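Local structure of alkylhalidase CmlS (Streptomyces venezuelae, 3I3L) at residues K90-Q100 with D221-F231. The protein is a flavin-dependent halogenase of chloramphenicol biosynthesis that carries a covalently attached FAD and probably acts as an oxidoreductase. Numbering follows the deposited sequence.
Sequences KKPSATFLWGQ and DLKGTTYSITF
Thr95 and Leu97 of strand 93-97 lock onto strand 226-231 as a parallel pair within the large mixed sheet of the FAD-binding domain. Thr95 N reaches Thr226 O and Thr95 O takes Ser228 N; Leu97 N then bonds Ser228 O at 2.8 Å, and Thr230 N meets Leu97 O nearly head-on, with a C=O...N angle of 174°. Leu97 and Ile229 run side by side on the face they share with Thr95 and Tyr227, Leu97 CD1 lying 3.8 Å from Ile229 CD1, while on the reverse face Phe96 CE1 rests against Ser228 OG. Beyond the last bridge, Thr230 closes the tight end. Its OG1, set between backbone N and carbonyl carbon (chi1 66°), accepts Gly99 N at 2.9 Å and also bonds Glu385, whereas CG2 lies over one face of the Trp98 six-membered ring, a CH-pi placement modelled too close for its exact spacing to be trusted. A valine here would probably leave Gly99 N and the Glu385 carboxylate without this partner. Toward Lys90 the pairing slackens: Thr226 N to Ser93 O is a weak bond of 3.5 Å, and water bridges the carbonyls of Lys90 and Lys223 near the solvent-exposed side chains of both lysines. Gly224, in the type II turn 222-225, lies against Lys90 O, where a CB would clash. On the flavin side, Lys91 NZ and Thr226 OG1 both bond Ser65, an FAD-binding residue. Between the two ends, Thr225 OG1, anti to its own N (chi1 -167°), meets Thr95 OG1 at 2.9 Å, and that Thr95 hydroxyl is also hydrogen-bonded to Thr106 OG1.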
loop_
_atom_site.group_PDB
_atom_site.type_symbol
_atom_site.label_atom_id
_atom_site.label_comp_id
_atom_site.label_asym_id
_atom_site.label_seq_id
_atom_site.Cartn_x
_atom_site.Cartn_y
_atom_site.Cartn_z
ATOM N N LYS A 90 1.649 -14.276 -13.855
ATOM C CA LYS A 90 2.723 -13.446 -13.279
ATOM C C LYS A 90 2.651 -11.983 -13.723
ATOM O O LYS A 90 2.433 -11.682 -14.902
ATOM C CB LYS A 90 4.128 -14.015 -13.511
ATOM C CG LYS A 90 4.316 -15.357 -12.769
ATOM C CD LYS A 90 5.603 -15.440 -11.929
ATOM C CE LYS A 90 5.327 -16.009 -10.457
ATOM N NZ LYS A 90 4.497 -17.269 -10.438
ATOM N N LYS A 91 2.841 -11.084 -12.763
ATOM C CA LYS A 91 2.769 -9.639 -13.058
ATOM C C LYS A 91 4.126 -9.002 -12.900
ATOM O O LYS A 91 4.644 -8.984 -11.802
ATOM C CB LYS A 91 1.744 -8.928 -12.126
ATOM C CG LYS A 91 1.999 -7.419 -12.021
ATOM C CD LYS A 91 0.804 -6.696 -11.593
ATOM C CE LYS A 91 0.795 -6.475 -10.171
ATOM N NZ LYS A 91 0.275 -5.025 -9.842
ATOM N N PRO A 92 4.689 -8.470 -13.992
ATOM C CA PRO A 92 6.054 -7.881 -13.977
ATOM C C PRO A 92 6.097 -6.465 -13.451
ATOM O O PRO A 92 7.138 -5.979 -12.950
ATOM C CB PRO A 92 6.448 -7.862 -15.469
ATOM C CG PRO A 92 5.106 -7.958 -16.236
ATOM C CD PRO A 92 4.019 -8.373 -15.320
ATOM N N SER A 93 4.958 -5.791 -13.566
ATOM C CA SER A 93 4.895 -4.336 -13.448
ATOM C C SER A 93 3.458 -3.808 -13.472
ATOM O O SER A 93 2.500 -4.570 -13.529
ATOM C CB SER A 93 5.589 -3.736 -14.648
ATOM O OG SER A 93 4.961 -4.215 -15.829
ATOM N N ALA A 94 3.334 -2.490 -13.423
ATOM C CA ALA A 94 2.064 -1.837 -13.700
ATOM C C ALA A 94 2.319 -0.815 -14.810
ATOM O O ALA A 94 3.302 -0.053 -14.762
ATOM C CB ALA A 94 1.541 -1.194 -12.445
ATOM N N THR A 95 1.450 -0.805 -15.802
ATOM C CA THR A 95 1.560 0.169 -16.880
ATOM C C THR A 95 0.410 1.194 -16.867
ATOM O O THR A 95 -0.754 0.846 -16.646
ATOM C CB THR A 95 1.738 -0.529 -18.249
ATOM O OG1 THR A 95 2.983 -1.275 -18.228
ATOM C CG2 THR A 95 1.816 0.496 -19.404
ATOM N N PHE A 96 0.757 2.448 -17.112
ATOM C CA PHE A 96 -0.171 3.567 -17.001
ATOM C C PHE A 96 -0.280 4.346 -18.300
ATOM O O PHE A 96 0.750 4.752 -18.876
ATOM C CB PHE A 96 0.288 4.491 -15.875
ATOM C CG PHE A 96 0.170 3.875 -14.537
ATOM C CD1 PHE A 96 -0.965 4.052 -13.771
ATOM C CD2 PHE A 96 1.161 3.064 -14.061
ATOM C CE1 PHE A 96 -1.106 3.448 -12.549
ATOM C CE2 PHE A 96 1.030 2.438 -12.809
ATOM C CZ PHE A 96 -0.100 2.645 -12.049
ATOM N N LEU A 97 -1.514 4.537 -18.779
ATOM C CA LEU A 97 -1.742 5.450 -19.920
ATOM C C LEU A 97 -2.420 6.652 -19.346
ATOM O O LEU A 97 -3.626 6.627 -19.146
ATOM C CB LEU A 97 -2.577 4.809 -21.038
ATOM C CG LEU A 97 -2.099 3.402 -21.440
ATOM C CD1 LEU A 97 -2.827 2.915 -22.689
ATOM C CD2 LEU A 97 -0.605 3.350 -21.655
ATOM N N TRP A 98 -1.624 7.685 -19.053
ATOM C CA TRP A 98 -1.976 8.661 -18.016
ATOM C C TRP A 98 -2.058 10.082 -18.533
ATOM O O TRP A 98 -1.045 10.770 -18.680
ATOM C CB TRP A 98 -0.965 8.578 -16.828
ATOM C CG TRP A 98 -1.608 9.054 -15.561
ATOM C CD1 TRP A 98 -1.320 10.190 -14.880
ATOM C CD2 TRP A 98 -2.664 8.411 -14.855
ATOM N NE1 TRP A 98 -2.133 10.300 -13.778
ATOM C CE2 TRP A 98 -2.990 9.226 -13.759
ATOM C CE3 TRP A 98 -3.374 7.224 -15.051
ATOM C CZ2 TRP A 98 -4.002 8.901 -12.851
ATOM C CZ3 TRP A 98 -4.401 6.907 -14.159
ATOM C CH2 TRP A 98 -4.686 7.740 -13.059
ATOM N N GLY A 99 -3.282 10.519 -18.808
ATOM C CA GLY A 99 -3.487 11.765 -19.514
ATOM C C GLY A 99 -3.669 11.490 -20.983
ATOM O O GLY A 99 -3.563 10.314 -21.414
ATOM N N GLN A 100 -3.964 12.540 -21.767
ATOM C CA GLN A 100 -4.189 12.336 -23.215
ATOM C C GLN A 100 -2.922 12.675 -23.952
ATOM O O GLN A 100 -2.161 13.547 -23.510
ATOM C CB GLN A 100 -5.381 13.177 -23.715
ATOM C CG GLN A 100 -6.746 12.745 -23.089
ATOM C CD GLN A 100 -7.132 11.320 -23.467
ATOM O OE1 GLN A 100 -7.059 10.934 -24.644
ATOM N NE2 GLN A 100 -7.496 10.512 -22.468
ATOM N N ASP A 221 8.272 -7.592 -22.447
ATOM C CA ASP A 221 8.231 -7.237 -21.038
ATOM C C ASP A 221 6.813 -6.805 -20.554
ATOM O O ASP A 221 6.509 -6.860 -19.355
ATOM C CB ASP A 221 9.286 -6.148 -20.762
ATOM C CG ASP A 221 10.756 -6.702 -20.792
ATOM O OD1 ASP A 221 10.960 -7.919 -20.647
ATOM O OD2 ASP A 221 11.708 -5.899 -20.958
ATOM N N LEU A 222 5.959 -6.371 -21.485
ATOM C CA LEU A 222 4.579 -5.914 -21.162
ATOM C C LEU A 222 3.598 -7.019 -20.684
ATOM O O LEU A 222 2.530 -6.728 -20.105
ATOM C CB LEU A 222 3.979 -5.111 -22.343
ATOM C CG LEU A 222 4.516 -3.671 -22.498
ATOM C CD1 LEU A 222 4.053 -3.057 -23.775
ATOM C CD2 LEU A 222 4.065 -2.801 -21.347
ATOM N N LYS A 223 3.960 -8.284 -20.887
ATOM C CA LYS A 223 3.029 -9.374 -20.666
ATOM C C LYS A 223 2.667 -9.518 -19.161
ATOM O O LYS A 223 3.559 -9.572 -18.277
ATOM C CB LYS A 223 3.610 -10.684 -21.172
ATOM C CG LYS A 223 2.554 -11.806 -21.306
ATOM C CD LYS A 223 1.939 -12.238 -19.958
ATOM C CE LYS A 223 0.841 -13.336 -20.075
ATOM N NZ LYS A 223 1.316 -14.444 -21.029
ATOM N N GLY A 224 1.368 -9.591 -18.878
ATOM C CA GLY A 224 0.930 -9.641 -17.519
ATOM C C GLY A 224 0.855 -8.321 -16.759
ATOM O O GLY A 224 0.544 -8.320 -15.545
ATOM N N THR A 225 1.131 -7.197 -17.424
ATOM C CA THR A 225 1.161 -5.913 -16.726
ATOM C C THR A 225 -0.250 -5.481 -16.432
ATOM O O THR A 225 -1.138 -5.768 -17.199
ATOM C CB THR A 225 1.892 -4.819 -17.581
ATOM O OG1 THR A 225 2.169 -3.676 -16.776
ATOM C CG2 THR A 225 1.061 -4.388 -18.790
ATOM N N THR A 226 -0.436 -4.740 -15.338
ATOM C CA THR A 226 -1.732 -4.107 -15.005
ATOM C C THR A 226 -1.874 -2.746 -15.694
ATOM O O THR A 226 -1.049 -1.838 -15.435
ATOM C CB THR A 226 -1.912 -3.905 -13.463
ATOM O OG1 THR A 226 -1.998 -5.183 -12.807
ATOM C CG2 THR A 226 -3.222 -3.042 -13.089
ATOM N N TYR A 227 -2.932 -2.569 -16.519
ATOM C CA TYR A 227 -3.131 -1.300 -17.254
ATOM C C TYR A 227 -4.101 -0.387 -16.528
ATOM O O TYR A 227 -5.185 -0.824 -16.110
ATOM C CB TYR A 227 -3.675 -1.550 -18.634
ATOM C CG TYR A 227 -2.706 -2.208 -19.559
ATOM C CD1 TYR A 227 -1.702 -1.459 -20.160
ATOM C CD2 TYR A 227 -2.793 -3.593 -19.840
ATOM C CE1 TYR A 227 -0.804 -2.046 -21.012
ATOM C CE2 TYR A 227 -1.930 -4.184 -20.720
ATOM C CZ TYR A 227 -0.925 -3.401 -21.303
ATOM O OH TYR A 227 -0.012 -3.958 -22.154
ATOM N N SER A 228 -3.688 0.874 -16.324
ATOM C CA SER A 228 -4.598 1.915 -15.801
ATOM C C SER A 228 -4.630 3.036 -16.829
ATOM O O SER A 228 -3.593 3.517 -17.261
ATOM C CB SER A 228 -4.157 2.480 -14.453
ATOM O OG SER A 228 -3.918 1.466 -13.486
ATOM N N ILE A 229 -5.832 3.438 -17.224
ATOM C CA ILE A 229 -6.009 4.248 -18.438
ATOM C C ILE A 229 -7.039 5.318 -18.199
ATOM O O ILE A 229 -8.172 5.039 -17.826
ATOM C CB ILE A 229 -6.472 3.379 -19.609
ATOM C CG1 ILE A 229 -5.513 2.194 -19.782
ATOM C CG2 ILE A 229 -6.673 4.222 -20.903
ATOM C CD1 ILE A 229 -5.816 1.274 -20.996
ATOM N N THR A 230 -6.595 6.557 -18.306
ATOM C CA THR A 230 -7.454 7.686 -18.049
ATOM C C THR A 230 -8.388 7.957 -19.255
ATOM O O THR A 230 -8.001 7.763 -20.396
ATOM C CB THR A 230 -6.678 8.944 -17.705
ATOM O OG1 THR A 230 -5.905 9.378 -18.840
ATOM C CG2 THR A 230 -5.750 8.683 -16.496
ATOM N N PHE A 231 -9.600 8.408 -18.956
ATOM C CA PHE A 231 -10.529 9.005 -19.944
ATOM C C PHE A 231 -11.285 10.146 -19.228
ATOM O O PHE A 231 -10.963 10.496 -18.062
ATOM C CB PHE A 231 -11.486 7.938 -20.499
ATOM C CG PHE A 231 -12.530 7.442 -19.489
ATOM C CD1 PHE A 231 -13.872 7.767 -19.646
ATOM C CD2 PHE A 231 -12.175 6.562 -18.445
ATOM C CE1 PHE A 231 -14.828 7.280 -18.752
ATOM C CE2 PHE A 231 -13.130 6.058 -17.530
ATOM C CZ PHE A 231 -14.444 6.449 -17.669
HETATM O O HOH W 1 3.812 -12.686 -17.525
HETATM O O HOH W 2 6.597 -4.752 -17.595
HETATM O O HOH W 3 -5.704 7.828 -21.393
#